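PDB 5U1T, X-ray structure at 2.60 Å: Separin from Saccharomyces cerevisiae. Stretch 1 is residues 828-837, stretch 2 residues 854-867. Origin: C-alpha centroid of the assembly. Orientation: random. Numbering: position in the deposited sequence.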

ATOM      1  N   GLU A 828      -8.643   3.412  -9.420  1.00 61.65           N
ATOM      2  CA  GLU A 828      -8.611   1.967  -9.155  1.00 61.24           C
ATOM      3  C   GLU A 828      -9.911   1.504  -8.527  1.00 63.11           C
ATOM      4  O   GLU A 828     -10.217   1.842  -7.420  1.00 60.87           O
ATOM      5  N   PRO A 829     -10.636   0.653  -9.222  1.00 59.83           N
ATOM      6  CA  PRO A 829     -11.982   0.246  -8.803  1.00 59.32           C
ATOM      7  C   PRO A 829     -12.048  -0.428  -7.429  1.00 59.49           C
ATOM      8  O   PRO A 829     -12.956  -0.137  -6.651  1.00 61.39           O
ATOM      9  N   ILE A 830     -11.101  -1.282  -7.099  1.00 56.27           N
ATOM     10  CA  ILE A 830     -11.134  -1.919  -5.803  1.00 50.88           C
ATOM     11  C   ILE A 830     -10.908  -0.938  -4.689  1.00 53.08           C
ATOM     12  O   ILE A 830     -11.351  -1.136  -3.594  1.00 55.72           O
ATOM     13  N   ILE A 831     -10.201   0.126  -4.972  1.00 56.27           N
ATOM     14  CA  ILE A 831      -9.968   1.128  -3.946  1.00 52.40           C
ATOM     15  C   ILE A 831     -11.165   2.063  -3.851  1.00 52.47           C
ATOM     16  O   ILE A 831     -11.631   2.372  -2.764  1.00 54.82           O
ATOM     17  N   VAL A 832     -11.666   2.495  -4.999  1.00 54.15           N
ATOM     18  CA  VAL A 832     -12.849   3.329  -5.051  1.00 54.94           C
ATOM     19  C   VAL A 832     -14.032   2.618  -4.398  1.00 54.12           C
ATOM     20  O   VAL A 832     -14.738   3.213  -3.577  1.00 55.38           O
ATOM     21  N   TYR A 833     -14.239   1.345  -4.726  1.00 52.91           N
ATOM     22  CA  TYR A 833     -15.332   0.606  -4.110  1.00 49.82           C
ATOM     23  C   TYR A 833     -15.181   0.543  -2.591  1.00 53.33           C
ATOM     24  O   TYR A 833     -16.086   0.941  -1.869  1.00 52.23           O
ATOM     25  N   ARG A 834     -14.051   0.032  -2.114  1.00 52.42           N
ATOM     26  CA  ARG A 834     -13.846  -0.151  -0.687  1.00 47.25           C
ATOM     27  C   ARG A 834     -14.031   1.142   0.088  1.00 52.59           C
ATOM     28  O   ARG A 834     -14.601   1.131   1.193  1.00 56.72           O
ATOM     29  N   CYS A 835     -13.571   2.252  -0.478  1.00 47.68           N
ATOM     30  CA  CYS A 835     -13.709   3.526   0.206  1.00 53.76           C
ATOM     31  C   CYS A 835     -15.172   3.957   0.262  1.00 55.52           C
ATOM     32  O   CYS A 835     -15.640   4.457   1.280  1.00 54.93           O
ATOM     33  N   LEU A 836     -15.891   3.764  -0.837  1.00 54.14           N
ATOM     34  CA  LEU A 836     -17.302   4.108  -0.854  1.00 53.96           C
ATOM     35  C   LEU A 836     -18.111   3.219   0.099  1.00 56.38           C
ATOM     36  O   LEU A 836     -19.114   3.669   0.656  1.00 56.44           O
ATOM     37  N   HIS A 837     -17.675   1.971   0.277  1.00 50.88           N
ATOM     38  CA  HIS A 837     -18.338   1.043   1.176  1.00 47.91           C
ATOM     39  C   HIS A 837     -18.142   1.503   2.596  1.00 55.10           C
ATOM     40  O   HIS A 837     -19.069   1.455   3.395  1.00 53.92           O
ATOM     41  N   ILE A 854     -26.648   8.577  -1.311  1.00 59.80           N
ATOM     42  CA  ILE A 854     -25.778   8.877  -2.425  1.00 56.55           C
ATOM     43  C   ILE A 854     -24.593   7.922  -2.470  1.00 60.20           C
ATOM     44  O   ILE A 854     -24.223   7.467  -3.551  1.00 59.63           O
ATOM     45  N   THR A 855     -24.001   7.594  -1.323  1.00 55.86           N
ATOM     46  CA  THR A 855     -22.796   6.773  -1.385  1.00 56.14           C
ATOM     47  C   THR A 855     -23.125   5.290  -1.469  1.00 58.44           C
ATOM     48  O   THR A 855     -22.276   4.493  -1.873  1.00 60.98           O
ATOM     49  N   LEU A 856     -24.347   4.909  -1.116  1.00 55.64           N
ATOM     50  CA  LEU A 856     -24.788   3.540  -1.382  1.00 54.37           C
ATOM     51  C   LEU A 856     -24.962   3.345  -2.892  1.00 60.02           C
ATOM     52  O   LEU A 856     -24.597   2.300  -3.433  1.00 63.68           O
ATOM     53  N   GLY A 857     -25.521   4.349  -3.567  1.00 55.50           N
ATOM     54  CA  GLY A 857     -25.663   4.312  -5.014  1.00 56.15           C
ATOM     55  C   GLY A 857     -24.307   4.271  -5.707  1.00 62.62           C
ATOM     56  O   GLY A 857     -24.080   3.466  -6.622  1.00 61.29           O
ATOM     57  N   LYS A 858     -23.399   5.136  -5.266  1.00 55.85           N
ATOM     58  CA  LYS A 858     -22.054   5.152  -5.808  1.00 51.38           C
ATOM     59  C   LYS A 858     -21.368   3.811  -5.521  1.00 60.09           C
ATOM     60  O   LYS A 858     -20.802   3.211  -6.440  1.00 62.75           O
ATOM     61  N   ALA A 859     -21.442   3.316  -4.280  1.00 61.16           N
ATOM     62  CA  ALA A 859     -20.753   2.067  -3.939  1.00 56.21           C
ATOM     63  C   ALA A 859     -21.259   0.912  -4.798  1.00 57.22           C
ATOM     64  O   ALA A 859     -20.474   0.068  -5.253  1.00 58.12           O
ATOM     65  N   ASN A 860     -22.568   0.888  -5.030  1.00 55.67           N
ATOM     66  CA  ASN A 860     -23.167  -0.173  -5.820  1.00 56.43           C
ATOM     67  C   ASN A 860     -22.742  -0.100  -7.280  1.00 58.06           C
ATOM     68  O   ASN A 860     -22.488  -1.119  -7.916  1.00 57.28           O
ATOM     69  N   LYS A 861     -22.665   1.116  -7.807  1.00 63.27           N
ATOM     70  CA  LYS A 861     -22.139   1.334  -9.145  1.00 58.46           C
ATOM     71  C   LYS A 861     -20.702   0.859  -9.240  1.00 59.78           C
ATOM     72  O   LYS A 861     -20.356   0.080 -10.124  1.00 63.25           O
ATOM     73  N   ALA A 862     -19.873   1.334  -8.313  1.00 56.40           N
ATOM     74  CA  ALA A 862     -18.459   0.993  -8.259  1.00 51.00           C
ATOM     75  C   ALA A 862     -18.214  -0.513  -8.281  1.00 55.53           C
ATOM     76  O   ALA A 862     -17.250  -0.969  -8.885  1.00 60.83           O
ATOM     77  N   PHE A 863     -19.095  -1.274  -7.638  1.00 53.68           N
ATOM     78  CA  PHE A 863     -18.996  -2.739  -7.562  1.00 53.12           C
ATOM     79  C   PHE A 863     -19.026  -3.429  -8.932  1.00 57.24           C
ATOM     80  O   PHE A 863     -18.442  -4.510  -9.118  1.00 58.95           O
ATOM     81  N   ASP A 864     -19.721  -2.811  -9.882  1.00 55.43           N
ATOM     82  CA  ASP A 864     -19.810  -3.356 -11.226  1.00 63.19           C
ATOM     83  C   ASP A 864     -18.450  -3.632 -11.841  1.00 56.87           C
ATOM     84  O   ASP A 864     -18.297  -4.587 -12.593  1.00 58.25           O
ATOM     85  N   TYR A 865     -17.470  -2.806 -11.495  1.00 57.70           N
ATOM     86  CA  TYR A 865     -16.131  -2.889 -12.076  1.00 57.99           C
ATOM     87  C   TYR A 865     -15.281  -3.919 -11.373  1.00 58.21           C
ATOM     88  O   TYR A 865     -14.071  -3.937 -11.536  1.00 62.82           O
ATOM     89  N   LEU A 866     -15.916  -4.763 -10.566  1.00 55.82           N
ATOM     90  CA  LEU A 866     -15.185  -5.765  -9.815  1.00 53.02           C
ATOM     91  C   LEU A 866     -15.580  -7.141 -10.326  1.00 53.28           C
ATOM     92  O   LEU A 866     -16.619  -7.299 -10.954  1.00 58.04           O
ATOM     93  N   ASP A 867     -14.721  -8.127 -10.105  1.00 50.00           N
ATOM     94  CA  ASP A 867     -15.040  -9.494 -10.467  1.00 55.95           C
ATOM     95  C   ASP A 867     -15.713 -10.153  -9.240  1.00 58.90           C
ATOM     96  O   ASP A 867     -15.034 -10.617  -8.322  1.00 53.18           O
TER

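Two helical segments of one chain, one running on from P829, the other through A859 and A862, are nearly antiparallel, their N-to-C directions 152° apart and their axes approaching to 8.6 Å. So close a packing suits small residues, and A859 and A862 supply them: both point their CB toward the first helix. L836, also directed inward, fills the space over these methyls in the m,t rotamer. Its CB lies 3.8 Å from A859 CB, and its CD1 reaches 4.1 Å from A862 CB.

One turn earlier, Y833 leaves its helix sideways with chi1 t, and its ring lies across the second helix. A862 CB sits near the ring plane, 4.1 Å from Y833 CD1, and the carbonyl A859 O also meets the ring edge, 3.1 Å from Y833 CD1. That oxygen already accepts the helical hydrogen bond from F863 N. One face of the tyrosine receives the edge of F863, whose chi1 is also t; the ring centroids are 5.4 Å apart and the planes inclined at 59°.

Beyond the alanines, the chain turns from F863 to L866 in a type I beta turn, and L866 (m,t) brings its branched end back to the first helix. Its CD1 lies 3.8 Å from Y833 CB and 4.1 Å from I830 CD1, while its CD2 is 4.0 Å from P829 CB. The compact P829 ring points inward at the helix start, and its CB meets Y865 CB at 3.8 Å.

At the margin, Y865 and K858 begin toward the partner, but their ends lead away. K858 CB packs 3.6 Å from L836 CD1, while the extended chain carries its ammonium outward. T855, in rotamer p, points inward, but its OG1 bonds elsewhere in the structure. No hydrogen bond links the stretches; apolar fit dominates their contact.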

ATOM      1  CB  GLU A 828      -7.413   1.570  -8.315  1.00 58.90           C
ATOM      2  CG  GLU A 828      -6.074   1.977  -8.894  1.00 63.11           C
ATOM      3  CD  GLU A 828      -5.785   1.377 -10.239  1.00 63.88           C
ATOM      4  OE1 GLU A 828      -5.995   0.179 -10.416  1.00 61.56           O
ATOM      5  OE2 GLU A 828      -5.345   2.105 -11.129  1.00 61.59           O
ATOM      6  CB  PRO A 829     -12.406  -0.728  -9.905  1.00 60.88           C
ATOM      7  CG  PRO A 829     -11.682  -0.234 -11.101  1.00 60.36           C
ATOM      8  CD  PRO A 829     -10.322   0.170 -10.575  1.00 63.63           C
ATOM      9  CB  ILE A 830     -10.097  -3.027  -5.695  1.00 48.74           C
ATOM     10  CG1 ILE A 830     -10.271  -3.789  -4.405  1.00 53.30           C
ATOM     11  CG2 ILE A 830      -8.714  -2.449  -5.705  1.00 48.59           C
ATOM     12  CD1 ILE A 830     -11.465  -4.683  -4.409  1.00 55.43           C
ATOM     13  CB  ILE A 831      -8.697   1.939  -4.211  1.00 55.01           C
ATOM     14  CG1 ILE A 831      -7.480   1.014  -4.266  1.00 56.07           C
ATOM     15  CG2 ILE A 831      -8.493   2.957  -3.104  1.00 56.35           C
ATOM     16  CD1 ILE A 831      -7.143   0.341  -2.943  1.00 54.07           C
ATOM     17  CB  VAL A 832     -13.176   3.721  -6.500  1.00 55.38           C
ATOM     18  CG1 VAL A 832     -14.509   4.427  -6.591  1.00 48.69           C
ATOM     19  CG2 VAL A 832     -12.078   4.610  -7.042  1.00 55.69           C
ATOM     20  CB  TYR A 833     -15.463  -0.825  -4.641  1.00 53.87           C
ATOM     21  CG  TYR A 833     -16.540  -1.537  -3.853  1.00 54.56           C
ATOM     22  CD1 TYR A 833     -17.869  -1.129  -3.961  1.00 53.78           C
ATOM     23  CD2 TYR A 833     -16.230  -2.538  -2.932  1.00 45.76           C
ATOM     24  CE1 TYR A 833     -18.858  -1.714  -3.213  1.00 50.39           C
ATOM     25  CE2 TYR A 833     -17.221  -3.128  -2.173  1.00 53.93           C
ATOM     26  CZ  TYR A 833     -18.535  -2.711  -2.320  1.00 54.17           C
ATOM     27  OH  TYR A 833     -19.547  -3.283  -1.579  1.00 57.64           O
ATOM     28  CB  ARG A 834     -12.458  -0.715  -0.391  1.00 45.73           C
ATOM     29  CG  ARG A 834     -12.265  -2.147  -0.767  1.00 50.26           C
ATOM     30  CD  ARG A 834     -13.333  -3.033  -0.180  1.00 48.75           C
ATOM     31  NE  ARG A 834     -13.156  -4.400  -0.641  1.00 53.77           N
ATOM     32  CZ  ARG A 834     -12.433  -5.318  -0.002  1.00 55.74           C
ATOM     33  NH1 ARG A 834     -11.838  -5.012   1.141  1.00 56.56           N
ATOM     34  NH2 ARG A 834     -12.312  -6.549  -0.500  1.00 55.76           N
ATOM     35  CB  CYS A 835     -12.883   4.608  -0.472  1.00 54.93           C
ATOM     36  SG  CYS A 835     -11.128   4.495  -0.175  1.00 58.71           S
ATOM     37  CB  LEU A 836     -17.866   4.009  -2.270  1.00 55.08           C
ATOM     38  CG  LEU A 836     -17.460   5.165  -3.188  1.00 60.63           C
ATOM     39  CD1 LEU A 836     -17.965   4.933  -4.612  1.00 50.00           C
ATOM     40  CD2 LEU A 836     -17.959   6.483  -2.621  1.00 53.02           C
ATOM     41  CB  HIS A 837     -17.794  -0.374   1.006  1.00 53.80           C
ATOM     42  CG  HIS A 837     -18.210  -1.335   2.089  1.00 52.68           C
ATOM     43  ND1 HIS A 837     -19.479  -1.871   2.169  1.00 53.88           N
ATOM     44  CD2 HIS A 837     -17.506  -1.889   3.102  1.00 51.42           C
ATOM     45  CE1 HIS A 837     -19.537  -2.702   3.192  1.00 53.55           C
ATOM     46  NE2 HIS A 837     -18.349  -2.735   3.771  1.00 53.02           N
ATOM     47  CB  ILE A 854     -25.270  10.328  -2.369  1.00 58.48           C
ATOM     48  CG1 ILE A 854     -26.354  11.285  -2.887  1.00 53.34           C
ATOM     49  CG2 ILE A 854     -23.981  10.474  -3.166  1.00 61.23           C
ATOM     50  CD1 ILE A 854     -26.095  12.751  -2.559  1.00 53.41           C
ATOM     51  CB  THR A 855     -21.851   7.005  -0.204  1.00 53.62           C
ATOM     52  OG1 THR A 855     -22.512   6.650   1.003  1.00 67.90           O
ATOM     53  CG2 THR A 855     -21.421   8.456  -0.133  1.00 54.76           C
ATOM     54  CB  LEU A 856     -26.091   3.206  -0.653  1.00 52.11           C
ATOM     55  CG  LEU A 856     -26.672   1.826  -0.993  1.00 58.61           C
ATOM     56  CD1 LEU A 856     -25.727   0.689  -0.609  1.00 52.91           C
ATOM     57  CD2 LEU A 856     -28.009   1.633  -0.337  1.00 53.52           C
ATOM     58  CB  LYS A 858     -21.237   6.322  -5.248  1.00 51.79           C
ATOM     59  CG  LYS A 858     -21.642   7.682  -5.797  1.00 40.60           C
ATOM     60  CD  LYS A 858     -20.723   8.788  -5.325  1.00 44.40           C
ATOM     61  CE  LYS A 858     -21.252  10.142  -5.782  1.00 57.85           C
ATOM     62  NZ  LYS A 858     -20.413  11.292  -5.350  1.00 55.60           N
ATOM     63  CB  ALA A 859     -20.915   1.740  -2.472  1.00 47.29           C
ATOM     64  CB  ASN A 860     -24.681  -0.122  -5.722  1.00 57.90           C
ATOM     65  CG  ASN A 860     -25.195  -0.670  -4.421  1.00 58.76           C
ATOM     66  OD1 ASN A 860     -24.448  -1.247  -3.636  1.00 56.66           O
ATOM     67  ND2 ASN A 860     -26.486  -0.507  -4.189  1.00 62.41           N
ATOM     68  CB  LYS A 861     -22.218   2.807  -9.502  1.00 62.52           C
ATOM     69  CG  LYS A 861     -22.313   3.071 -10.980  1.00 69.03           C
ATOM     70  CD  LYS A 861     -23.206   4.281 -11.214  1.00 82.43           C
ATOM     71  CE  LYS A 861     -24.534   4.142 -10.424  1.00 83.70           C
ATOM     72  NZ  LYS A 861     -25.185   5.476 -10.125  1.00 82.53           N
ATOM     73  CB  ALA A 862     -17.826   1.610  -7.022  1.00 50.64           C
ATOM     74  CB  PHE A 863     -20.138  -3.296  -6.686  1.00 49.30           C
ATOM     75  CG  PHE A 863     -19.988  -4.739  -6.338  1.00 40.84           C
ATOM     76  CD1 PHE A 863     -19.042  -5.144  -5.418  1.00 45.45           C
ATOM     77  CD2 PHE A 863     -20.805  -5.687  -6.916  1.00 41.53           C
ATOM     78  CE1 PHE A 863     -18.897  -6.479  -5.102  1.00 50.87           C
ATOM     79  CE2 PHE A 863     -20.672  -7.021  -6.600  1.00 43.45           C
ATOM     80  CZ  PHE A 863     -19.715  -7.424  -5.698  1.00 47.17           C
ATOM     81  CB  ASP A 864     -20.589  -2.415 -12.133  1.00 65.75           C
ATOM     82  CG  ASP A 864     -22.069  -2.553 -11.947  1.00 75.15           C
ATOM     83  OD1 ASP A 864     -22.504  -3.663 -11.546  1.00 75.71           O
ATOM     84  OD2 ASP A 864     -22.798  -1.561 -12.185  1.00 78.23           O
ATOM     85  CB  TYR A 865     -15.439  -1.533 -12.007  1.00 59.40           C
ATOM     86  CG  TYR A 865     -16.151  -0.459 -12.796  1.00 67.80           C
ATOM     87  CD1 TYR A 865     -17.397   0.012 -12.401  1.00 57.71           C
ATOM     88  CD2 TYR A 865     -15.571   0.093 -13.931  1.00 72.45           C
ATOM     89  CE1 TYR A 865     -18.052   0.981 -13.111  1.00 65.37           C
ATOM     90  CE2 TYR A 865     -16.226   1.082 -14.656  1.00 76.99           C
ATOM     91  CZ  TYR A 865     -17.468   1.517 -14.237  1.00 70.90           C
ATOM     92  OH  TYR A 865     -18.124   2.494 -14.952  1.00 74.69           O
ATOM     93  CB  LEU A 866     -15.450  -5.616  -8.305  1.00 52.35           C
ATOM     94  CG  LEU A 866     -14.965  -4.311  -7.651  1.00 57.95           C
ATOM     95  CD1 LEU A 866     -15.183  -4.296  -6.147  1.00 58.37           C
ATOM     96  CD2 LEU A 866     -13.499  -4.047  -7.949  1.00 58.89           C
ATOM     97  CB  ASP A 867     -13.766 -10.230 -10.931  1.00 54.83           C
ATOM     98  CG  ASP A 867     -14.007 -11.701 -11.297  1.00 59.99           C
ATOM     99  OD1 ASP A 867     -14.873 -12.363 -10.681  1.00 57.84           O
ATOM    100  OD2 ASP A 867     -13.294 -12.224 -12.191  1.00 67.66           O
TER